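Local coordinates for protein fasciclin-1 (Drosophila melanogaster, PDB 1O70) that serves as a neural cell adhesion molecule, probably GPI-anchored at the membrane, of which this chain holds the third and fourth FAS1 domains, at residues K228-Y242 and V257-R269. Sequence-based numbering, arbitrary orientation.
With SO4 (sulfate ion), chain F.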
ATOM      1  N   LYS A 228      17.220  15.022   5.195  1.00 45.75           N
ATOM      2  CA  LYS A 228      15.924  15.645   5.447  1.00 45.36           C
ATOM      3  C   LYS A 228      15.447  16.389   4.221  1.00 43.90           C
ATOM      4  O   LYS A 228      14.274  16.329   3.849  1.00 43.03           O
ATOM      5  CB  LYS A 228      16.000  16.627   6.614  1.00 47.56           C
ATOM      6  CG  LYS A 228      14.643  17.245   6.946  1.00 50.46           C
ATOM      7  CD  LYS A 228      14.452  17.394   8.449  1.00 53.81           C
ATOM      8  CE  LYS A 228      15.148  18.634   8.982  1.00 55.00           C
ATOM      9  NZ  LYS A 228      14.457  19.881   8.543  1.00 58.08           N
ATOM     10  N   SER A 229      16.371  17.105   3.603  1.00 42.49           N
ATOM     11  CA  SER A 229      16.075  17.879   2.414  1.00 41.49           C
ATOM     12  C   SER A 229      15.582  16.957   1.295  1.00 40.13           C
ATOM     13  O   SER A 229      14.667  17.312   0.552  1.00 39.13           O
ATOM     14  CB  SER A 229      17.337  18.628   1.983  1.00 42.51           C
ATOM     15  OG  SER A 229      17.128  19.343   0.780  1.00 47.65           O
ATOM     16  N   ILE A 230      16.195  15.775   1.185  1.00 37.76           N
ATOM     17  CA  ILE A 230      15.828  14.791   0.159  1.00 35.83           C
ATOM     18  C   ILE A 230      14.409  14.270   0.402  1.00 34.68           C
ATOM     19  O   ILE A 230      13.597  14.213  -0.516  1.00 34.61           O
ATOM     20  CB  ILE A 230      16.791  13.574   0.153  1.00 36.76           C
ATOM     21  CG1 ILE A 230      18.228  14.032  -0.108  1.00 37.32           C
ATOM     22  CG2 ILE A 230      16.363  12.578  -0.924  1.00 36.12           C
ATOM     23  CD1 ILE A 230      18.464  14.577  -1.516  1.00 35.96           C
ATOM     24  N   LEU A 231      14.124  13.893   1.643  1.00 31.95           N
ATOM     25  CA  LEU A 231      12.815  13.381   2.006  1.00 31.36           C
ATOM     26  C   LEU A 231      11.717  14.427   1.896  1.00 32.70           C
ATOM     27  O   LEU A 231      10.624  14.133   1.411  1.00 34.56           O
ATOM     28  CB  LEU A 231      12.852  12.812   3.424  1.00 29.40           C
ATOM     29  CG  LEU A 231      13.203  11.327   3.605  1.00 29.74           C
ATOM     30  CD1 LEU A 231      13.947  10.779   2.393  1.00 27.78           C
ATOM     31  CD2 LEU A 231      14.011  11.161   4.880  1.00 26.35           C
ATOM     32  N   GLU A 232      11.987  15.651   2.338  1.00 34.29           N
ATOM     33  CA  GLU A 232      10.968  16.700   2.254  1.00 34.06           C
ATOM     34  C   GLU A 232      10.528  16.899   0.818  1.00 32.18           C
ATOM     35  O   GLU A 232       9.434  17.394   0.560  1.00 32.57           O
ATOM     36  CB  GLU A 232      11.502  18.015   2.815  1.00 36.47           C
ATOM     37  CG  GLU A 232      11.956  17.890   4.256  1.00 41.97           C
ATOM     38  CD  GLU A 232      12.448  19.199   4.824  1.00 42.88           C
ATOM     39  OE1 GLU A 232      13.009  20.001   4.044  1.00 44.81           O
ATOM     40  OE2 GLU A 232      12.298  19.407   6.046  1.00 43.54           O
ATOM     41  N   ARG A 233      11.385  16.510  -0.121  1.00 31.21           N
ATOM     42  CA  ARG A 233      11.066  16.635  -1.530  1.00 28.76           C
ATOM     43  C   ARG A 233      10.015  15.581  -1.888  1.00 29.98           C
ATOM     44  O   ARG A 233       9.250  15.762  -2.829  1.00 30.70           O
ATOM     45  CB  ARG A 233      12.330  16.425  -2.354  1.00 29.72           C
ATOM     46  CG  ARG A 233      12.106  16.398  -3.861  1.00 31.89           C
ATOM     47  CD  ARG A 233      13.368  15.982  -4.597  1.00 32.99           C
ATOM     48  NE  ARG A 233      14.404  17.015  -4.575  1.00 37.60           N
ATOM     49  CZ  ARG A 233      15.638  16.835  -5.037  1.00 36.76           C
ATOM     50  NH1 ARG A 233      15.979  15.665  -5.552  1.00 37.43           N
ATOM     51  NH2 ARG A 233      16.534  17.812  -4.982  1.00 36.47           N
ATOM     52  N   HIS A 234       9.980  14.484  -1.128  1.00 30.01           N
ATOM     53  CA  HIS A 234       9.027  13.409  -1.384  1.00 29.61           C
ATOM     54  C   HIS A 234       7.709  13.565  -0.634  1.00 30.76           C
ATOM     55  O   HIS A 234       6.748  12.834  -0.900  1.00 30.34           O
ATOM     56  CB  HIS A 234       9.628  12.054  -0.999  1.00 28.67           C
ATOM     57  CG  HIS A 234      10.838  11.671  -1.784  1.00 27.42           C
ATOM     58  ND1 HIS A 234      12.050  12.308  -1.635  1.00 28.93           N
ATOM     59  CD2 HIS A 234      11.035  10.707  -2.714  1.00 27.11           C
ATOM     60  CE1 HIS A 234      12.941  11.752  -2.436  1.00 27.19           C
ATOM     61  NE2 HIS A 234      12.349  10.777  -3.102  1.00 26.51           N
ATOM     62  N   LEU A 235       7.663  14.526   0.286  1.00 30.01           N
ATOM     63  CA  LEU A 235       6.486  14.739   1.121  1.00 30.16           C
ATOM     64  C   LEU A 235       5.605  15.938   0.820  1.00 31.96           C
ATOM     65  O   LEU A 235       5.998  17.084   1.042  1.00 35.47           O
ATOM     66  CB  LEU A 235       6.913  14.806   2.591  1.00 27.18           C
ATOM     67  CG  LEU A 235       5.773  14.872   3.612  1.00 27.10           C
ATOM     68  CD1 LEU A 235       4.992  13.562   3.577  1.00 24.05           C
ATOM     69  CD2 LEU A 235       6.341  15.127   5.007  1.00 23.99           C
ATOM     70  N   ALA A 236       4.399  15.654   0.338  1.00 32.80           N
ATOM     71  CA  ALA A 236       3.421  16.683   0.015  1.00 34.87           C
ATOM     72  C   ALA A 236       2.495  16.894   1.208  1.00 37.74           C
ATOM     73  O   ALA A 236       1.899  15.948   1.717  1.00 38.25           O
ATOM     74  CB  ALA A 236       2.613  16.271  -1.203  1.00 33.52           C
ATOM     75  N   ILE A 237       2.362  18.142   1.641  1.00 41.12           N
ATOM     76  CA  ILE A 237       1.526  18.461   2.792  1.00 42.52           C
ATOM     77  C   ILE A 237       0.412  19.440   2.445  1.00 43.94           C
ATOM     78  O   ILE A 237       0.682  20.573   2.053  1.00 45.26           O
ATOM     79  CB  ILE A 237       2.380  19.080   3.921  1.00 41.59           C
ATOM     80  CG1 ILE A 237       3.580  18.163   4.215  1.00 41.19           C
ATOM     81  CG2 ILE A 237       1.524  19.308   5.158  1.00 37.72           C
ATOM     82  CD1 ILE A 237       4.607  18.739   5.191  1.00 40.48           C
ATOM     83  N   SER A 238      -0.836  19.000   2.569  1.00 44.22           N
ATOM     84  CA  SER A 238      -1.979  19.873   2.302  1.00 46.03           C
ATOM     85  C   SER A 238      -3.185  19.441   3.134  1.00 47.86           C
ATOM     86  O   SER A 238      -3.066  18.606   4.034  1.00 48.86           O
ATOM     87  CB  SER A 238      -2.335  19.908   0.806  1.00 44.97           C
ATOM     88  OG  SER A 238      -2.988  18.743   0.359  1.00 45.91           O
ATOM     89  N   ASP A 239      -4.340  20.032   2.863  1.00 48.82           N
ATOM     90  CA  ASP A 239      -5.540  19.694   3.614  1.00 50.79           C
ATOM     91  C   ASP A 239      -6.140  18.388   3.099  1.00 51.61           C
ATOM     92  O   ASP A 239      -6.979  17.777   3.762  1.00 52.86           O
ATOM     93  CB  ASP A 239      -6.559  20.837   3.513  1.00 50.08           C
ATOM     94  CG  ASP A 239      -6.972  21.123   2.083  1.00 51.86           C
ATOM     95  OD1 ASP A 239      -6.142  20.912   1.170  1.00 51.53           O
ATOM     96  OD2 ASP A 239      -8.117  21.575   1.872  1.00 52.15           O
ATOM     97  N   LYS A 240      -5.705  17.959   1.919  1.00 50.91           N
ATOM     98  CA  LYS A 240      -6.215  16.718   1.348  1.00 51.54           C
ATOM     99  C   LYS A 240      -5.099  15.779   0.876  1.00 50.49           C
ATOM    100  O   LYS A 240      -3.935  16.170   0.794  1.00 49.48           O
ATOM    101  CB  LYS A 240      -7.157  17.019   0.181  1.00 51.85           C
ATOM    102  CG  LYS A 240      -6.503  17.669  -1.011  1.00 54.57           C
ATOM    103  CD  LYS A 240      -7.517  17.904  -2.110  1.00 56.11           C
ATOM    104  CE  LYS A 240      -6.860  18.555  -3.315  1.00 59.48           C
ATOM    105  NZ  LYS A 240      -7.844  18.834  -4.404  1.00 60.41           N
ATOM    106  N   GLU A 241      -5.462  14.535   0.586  1.00 49.28           N
ATOM    107  CA  GLU A 241      -4.495  13.559   0.109  1.00 48.67           C
ATOM    108  C   GLU A 241      -4.736  13.293  -1.357  1.00 47.04           C
ATOM    109  O   GLU A 241      -5.871  13.344  -1.837  1.00 46.68           O
ATOM    110  CB  GLU A 241      -4.597  12.259   0.901  1.00 49.90           C
ATOM    111  CG  GLU A 241      -6.003  11.745   1.121  1.00 52.02           C
ATOM    112  CD  GLU A 241      -6.028  10.587   2.088  1.00 53.94           C
ATOM    113  OE1 GLU A 241      -5.749   9.448   1.654  1.00 57.65           O
ATOM    114  OE2 GLU A 241      -6.300  10.817   3.291  1.00 54.18           O
ATOM    115  N   TYR A 242      -3.666  13.005  -2.078  1.00 45.48           N
ATOM    116  CA  TYR A 242      -3.802  12.760  -3.496  1.00 43.96           C
ATOM    117  C   TYR A 242      -3.668  11.293  -3.849  1.00 42.43           C
ATOM    118  O   TYR A 242      -2.666  10.658  -3.517  1.00 42.63           O
ATOM    119  CB  TYR A 242      -2.767  13.590  -4.250  1.00 45.10           C
ATOM    120  CG  TYR A 242      -2.895  15.071  -3.975  1.00 48.67           C
ATOM    121  CD1 TYR A 242      -2.426  15.628  -2.784  1.00 47.42           C
ATOM    122  CD2 TYR A 242      -3.529  15.911  -4.893  1.00 49.52           C
ATOM    123  CE1 TYR A 242      -2.589  16.985  -2.517  1.00 50.26           C
ATOM    124  CE2 TYR A 242      -3.696  17.267  -4.635  1.00 51.27           C
ATOM    125  CZ  TYR A 242      -3.225  17.797  -3.446  1.00 51.24           C
ATOM    126  OH  TYR A 242      -3.394  19.138  -3.193  1.00 53.72           O
ATOM    127  N   VAL A 257       1.527  18.368 -12.535  1.00 58.83           N
ATOM    128  CA  VAL A 257       0.969  18.453 -11.191  1.00 55.15           C
ATOM    129  C   VAL A 257       1.922  19.208 -10.278  1.00 52.86           C
ATOM    130  O   VAL A 257       3.140  19.047 -10.358  1.00 53.01           O
ATOM    131  CB  VAL A 257       0.728  17.051 -10.605  1.00 55.15           C
ATOM    132  CG1 VAL A 257       0.105  17.161  -9.225  1.00 54.99           C
ATOM    133  CG2 VAL A 257      -0.171  16.253 -11.536  1.00 56.43           C
ATOM    134  N   ILE A 258       1.362  20.042  -9.412  1.00 49.75           N
ATOM    135  CA  ILE A 258       2.173  20.816  -8.487  1.00 48.47           C
ATOM    136  C   ILE A 258       1.635  20.655  -7.081  1.00 47.35           C
ATOM    137  O   ILE A 258       0.519  21.075  -6.778  1.00 46.97           O
ATOM    138  CB  ILE A 258       2.151  22.304  -8.836  1.00 49.21           C
ATOM    139  CG1 ILE A 258       2.404  22.486 -10.329  1.00 50.51           C
ATOM    140  CG2 ILE A 258       3.209  23.038  -8.028  1.00 46.90           C
ATOM    141  CD1 ILE A 258       2.234  23.908 -10.803  1.00 52.46           C
ATOM    142  N   LEU A 259       2.439  20.057  -6.216  1.00 45.58           N
ATOM    143  CA  LEU A 259       2.017  19.843  -4.849  1.00 44.05           C
ATOM    144  C   LEU A 259       2.929  20.567  -3.878  1.00 45.64           C
ATOM    145  O   LEU A 259       4.140  20.670  -4.103  1.00 46.39           O
ATOM    146  CB  LEU A 259       2.013  18.347  -4.527  1.00 43.04           C
ATOM    147  CG  LEU A 259       1.181  17.411  -5.406  1.00 40.87           C
ATOM    148  CD1 LEU A 259       1.301  16.008  -4.853  1.00 41.20           C
ATOM    149  CD2 LEU A 259      -0.279  17.849  -5.437  1.00 40.85           C
ATOM    150  N   PRO A 260       2.354  21.094  -2.785  1.00 45.71           N
ATOM    151  CA  PRO A 260       3.131  21.811  -1.772  1.00 45.89           C
ATOM    152  C   PRO A 260       3.965  20.825  -0.976  1.00 47.69           C
ATOM    153  O   PRO A 260       3.451  19.791  -0.565  1.00 48.69           O
ATOM    154  CB  PRO A 260       2.061  22.447  -0.886  1.00 45.23           C
ATOM    155  CG  PRO A 260       0.839  22.494  -1.756  1.00 46.41           C
ATOM    156  CD  PRO A 260       0.910  21.207  -2.516  1.00 46.08           C
ATOM    157  N   THR A 261       5.247  21.115  -0.779  1.00 50.04           N
ATOM    158  CA  THR A 261       6.074  20.228   0.028  1.00 52.76           C
ATOM    159  C   THR A 261       6.246  20.991   1.328  1.00 54.80           C
ATOM    160  O   THR A 261       5.456  21.889   1.621  1.00 55.51           O
ATOM    161  CB  THR A 261       7.455  19.980  -0.572  1.00 52.96           C
ATOM    162  OG1 THR A 261       8.219  21.188  -0.525  1.00 55.94           O
ATOM    163  CG2 THR A 261       7.332  19.497  -2.007  1.00 54.06           C
ATOM    164  N   PHE A 262       7.278  20.671   2.100  1.00 57.48           N
ATOM    165  CA  PHE A 262       7.471  21.365   3.367  1.00 60.44           C
ATOM    166  C   PHE A 262       7.885  22.831   3.215  1.00 61.37           C
ATOM    167  O   PHE A 262       7.198  23.730   3.699  1.00 60.39           O
ATOM    168  CB  PHE A 262       8.507  20.640   4.224  1.00 61.94           C
ATOM    169  CG  PHE A 262       8.520  21.088   5.660  1.00 62.82           C
ATOM    170  CD1 PHE A 262       7.400  20.895   6.470  1.00 64.10           C
ATOM    171  CD2 PHE A 262       9.654  21.683   6.212  1.00 63.30           C
ATOM    172  CE1 PHE A 262       7.408  21.284   7.814  1.00 63.91           C
ATOM    173  CE2 PHE A 262       9.679  22.078   7.555  1.00 63.41           C
ATOM    174  CZ  PHE A 262       8.553  21.877   8.357  1.00 63.73           C
ATOM    175  N   ARG A 263       9.004  23.066   2.536  1.00 62.42           N
ATOM    176  CA  ARG A 263       9.506  24.417   2.354  1.00 63.42           C
ATOM    177  C   ARG A 263       9.454  24.885   0.904  1.00 62.74           C
ATOM    178  O   ARG A 263       9.894  25.989   0.585  1.00 62.94           O
ATOM    179  CB  ARG A 263      10.941  24.509   2.895  1.00 65.72           C
ATOM    180  CG  ARG A 263      11.048  24.236   4.395  1.00 69.46           C
ATOM    181  CD  ARG A 263      12.460  23.823   4.804  1.00 74.55           C
ATOM    182  NE  ARG A 263      12.507  23.339   6.187  1.00 78.92           N
ATOM    183  CZ  ARG A 263      13.530  22.671   6.722  1.00 81.57           C
ATOM    184  NH1 ARG A 263      14.606  22.396   5.990  1.00 82.04           N
ATOM    185  NH2 ARG A 263      13.482  22.280   7.993  1.00 81.75           N
ATOM    186  N   ASP A 264       8.904  24.057   0.024  1.00 62.46           N
ATOM    187  CA  ASP A 264       8.813  24.438  -1.377  1.00 61.84           C
ATOM    188  C   ASP A 264       7.611  23.785  -2.046  1.00 59.56           C
ATOM    189  O   ASP A 264       6.492  23.853  -1.533  1.00 59.03           O
ATOM    190  CB  ASP A 264      10.099  24.050  -2.117  1.00 65.16           C
ATOM    191  CG  ASP A 264      10.349  24.924  -3.321  1.00 70.38           C
ATOM    192  OD1 ASP A 264       9.438  25.034  -4.178  1.00 73.95           O
ATOM    193  OD2 ASP A 264      11.450  25.516  -3.409  1.00 73.66           O
ATOM    194  N   SER A 265       7.843  23.169  -3.201  1.00 56.07           N
ATOM    195  CA  SER A 265       6.780  22.495  -3.936  1.00 52.57           C
ATOM    196  C   SER A 265       7.357  21.346  -4.758  1.00 50.21           C
ATOM    197  O   SER A 265       8.569  21.225  -4.905  1.00 49.42           O
ATOM    198  CB  SER A 265       6.042  23.481  -4.854  1.00 51.90           C
ATOM    199  OG  SER A 265       6.886  23.994  -5.872  1.00 52.93           O
ATOM    200  N   LEU A 266       6.477  20.495  -5.270  1.00 47.84           N
ATOM    201  CA  LEU A 266       6.879  19.357  -6.082  1.00 45.39           C
ATOM    202  C   LEU A 266       6.148  19.431  -7.412  1.00 44.65           C
ATOM    203  O   LEU A 266       4.916  19.518  -7.462  1.00 43.61           O
ATOM    204  CB  LEU A 266       6.527  18.040  -5.378  1.00 43.64           C
ATOM    205  CG  LEU A 266       6.909  16.745  -6.104  1.00 43.56           C
ATOM    206  CD1 LEU A 266       8.428  16.641  -6.210  1.00 42.59           C
ATOM    207  CD2 LEU A 266       6.357  15.549  -5.349  1.00 44.17           C
ATOM    208  N   SER A 267       6.908  19.406  -8.494  1.00 44.19           N
ATOM    209  CA  SER A 267       6.313  19.462  -9.817  1.00 44.69           C
ATOM    210  C   SER A 267       6.615  18.138 -10.507  1.00 44.25           C
ATOM    211  O   SER A 267       7.767  17.820 -10.799  1.00 44.02           O
ATOM    212  CB  SER A 267       6.912  20.624 -10.611  1.00 45.67           C
ATOM    213  OG  SER A 267       6.059  21.011 -11.676  1.00 49.74           O
ATOM    214  N   ILE A 268       5.576  17.358 -10.747  1.00 42.68           N
ATOM    215  CA  ILE A 268       5.748  16.078 -11.399  1.00 43.09           C
ATOM    216  C   ILE A 268       4.610  15.884 -12.372  1.00 44.11           C
ATOM    217  O   ILE A 268       3.719  16.723 -12.474  1.00 44.63           O
ATOM    218  CB  ILE A 268       5.696  14.921 -10.387  1.00 43.33           C
ATOM    219  CG1 ILE A 268       4.350  14.952  -9.656  1.00 42.89           C
ATOM    220  CG2 ILE A 268       6.862  15.015  -9.419  1.00 42.60           C
ATOM    221  CD1 ILE A 268       4.124  13.793  -8.724  1.00 45.06           C
ATOM    222  N   ARG A 269       4.645  14.770 -13.089  1.00 44.53           N
ATOM    223  CA  ARG A 269       3.587  14.451 -14.023  1.00 44.45           C
ATOM    224  C   ARG A 269       3.358  12.957 -13.873  1.00 42.76           C
ATOM    225  O   ARG A 269       4.317  12.193 -13.791  1.00 43.53           O
ATOM    226  CB  ARG A 269       4.014  14.788 -15.440  1.00 49.04           C
ATOM    227  CG  ARG A 269       2.876  14.721 -16.411  1.00 56.32           C
ATOM    228  CD  ARG A 269       3.369  14.753 -17.830  1.00 62.31           C
ATOM    229  NE  ARG A 269       2.278  14.452 -18.744  1.00 69.35           N
ATOM    230  CZ  ARG A 269       2.438  14.204 -20.039  1.00 73.76           C
ATOM    231  NH1 ARG A 269       3.656  14.219 -20.575  1.00 75.60           N
ATOM    232  NH2 ARG A 269       1.381  13.948 -20.802  1.00 76.07           N
TER
HETATM  233  S   SO4 F1629      14.203  20.620  -4.525  1.00 78.68           S
HETATM  234  O1  SO4 F1629      13.038  20.229  -3.692  1.00 77.40           O
HETATM  235  O2  SO4 F1629      14.017  22.001  -5.020  1.00 77.63           O
HETATM  236  O3  SO4 F1629      15.441  20.547  -3.712  1.00 77.48           O
HETATM  237  O4  SO4 F1629      14.312  19.695  -5.681  1.00 78.44           O
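Leu-259 lays its CD2 methyl over the centre of one face of the Tyr-242 ring. This is a CH-pi contact: Leu-259 CD2 is 3.6 Å from the centroid of the Tyr-242 ring, close to the ring normal. The two side chains run past each other in opposite directions. The other methyl, Leu-259 CD1, turns to Ala-236 CB, 3.9 Å away. Leu-247 of helix 244-253 also packs on Tyr-242.

The backbones join at one point. Ile-237 N donates to Pro-260 O over 3.0 Å. Ala-236 CA reaches the same oxygen by a CA-H...O contact. A second such contact runs from Thr-261 CA to Leu-235 O (3.3 Å). The short strands 235-238 and 257-260 cross at 74°, too steep for regular pairing.

Beyond the crossing, Phe-262 and Ile-237 lie side by side and point the same way. Ile-237 CD1 meets the ring at its edge, 3.8 Å from Phe-262 CD1. Next to them the Glu-232 carboxylate sits over a face of the Arg-263 guanidinium, with OE2 above its centre and the two planes nearly perpendicular at 87°. Glu-232 OE1 is 3.5 Å from Arg-263 NH1 but well out of the guanidinium plane, so this salt bridge is one of charges alone. Within the helix segment, Lys-228 NZ adds a weak bond to Glu-232 OE2.

Arg-233 NH2 hydrogen-bonds to a sulfate oxygen, the ion probably coming from the crystallisation liquor. Arg-233 NH1 forms a salt bridge with Asp-312 and a hydrogen bond to Leu-307 O. Leu-266 rests its methyls against Arg-233 O.

Strands 235-238 and 257-260 are the outermost strands of one seven-stranded mixed sheet. Their crossing brings the two edges of the sheet together, as part of the FAS1 fold of the fourth domain.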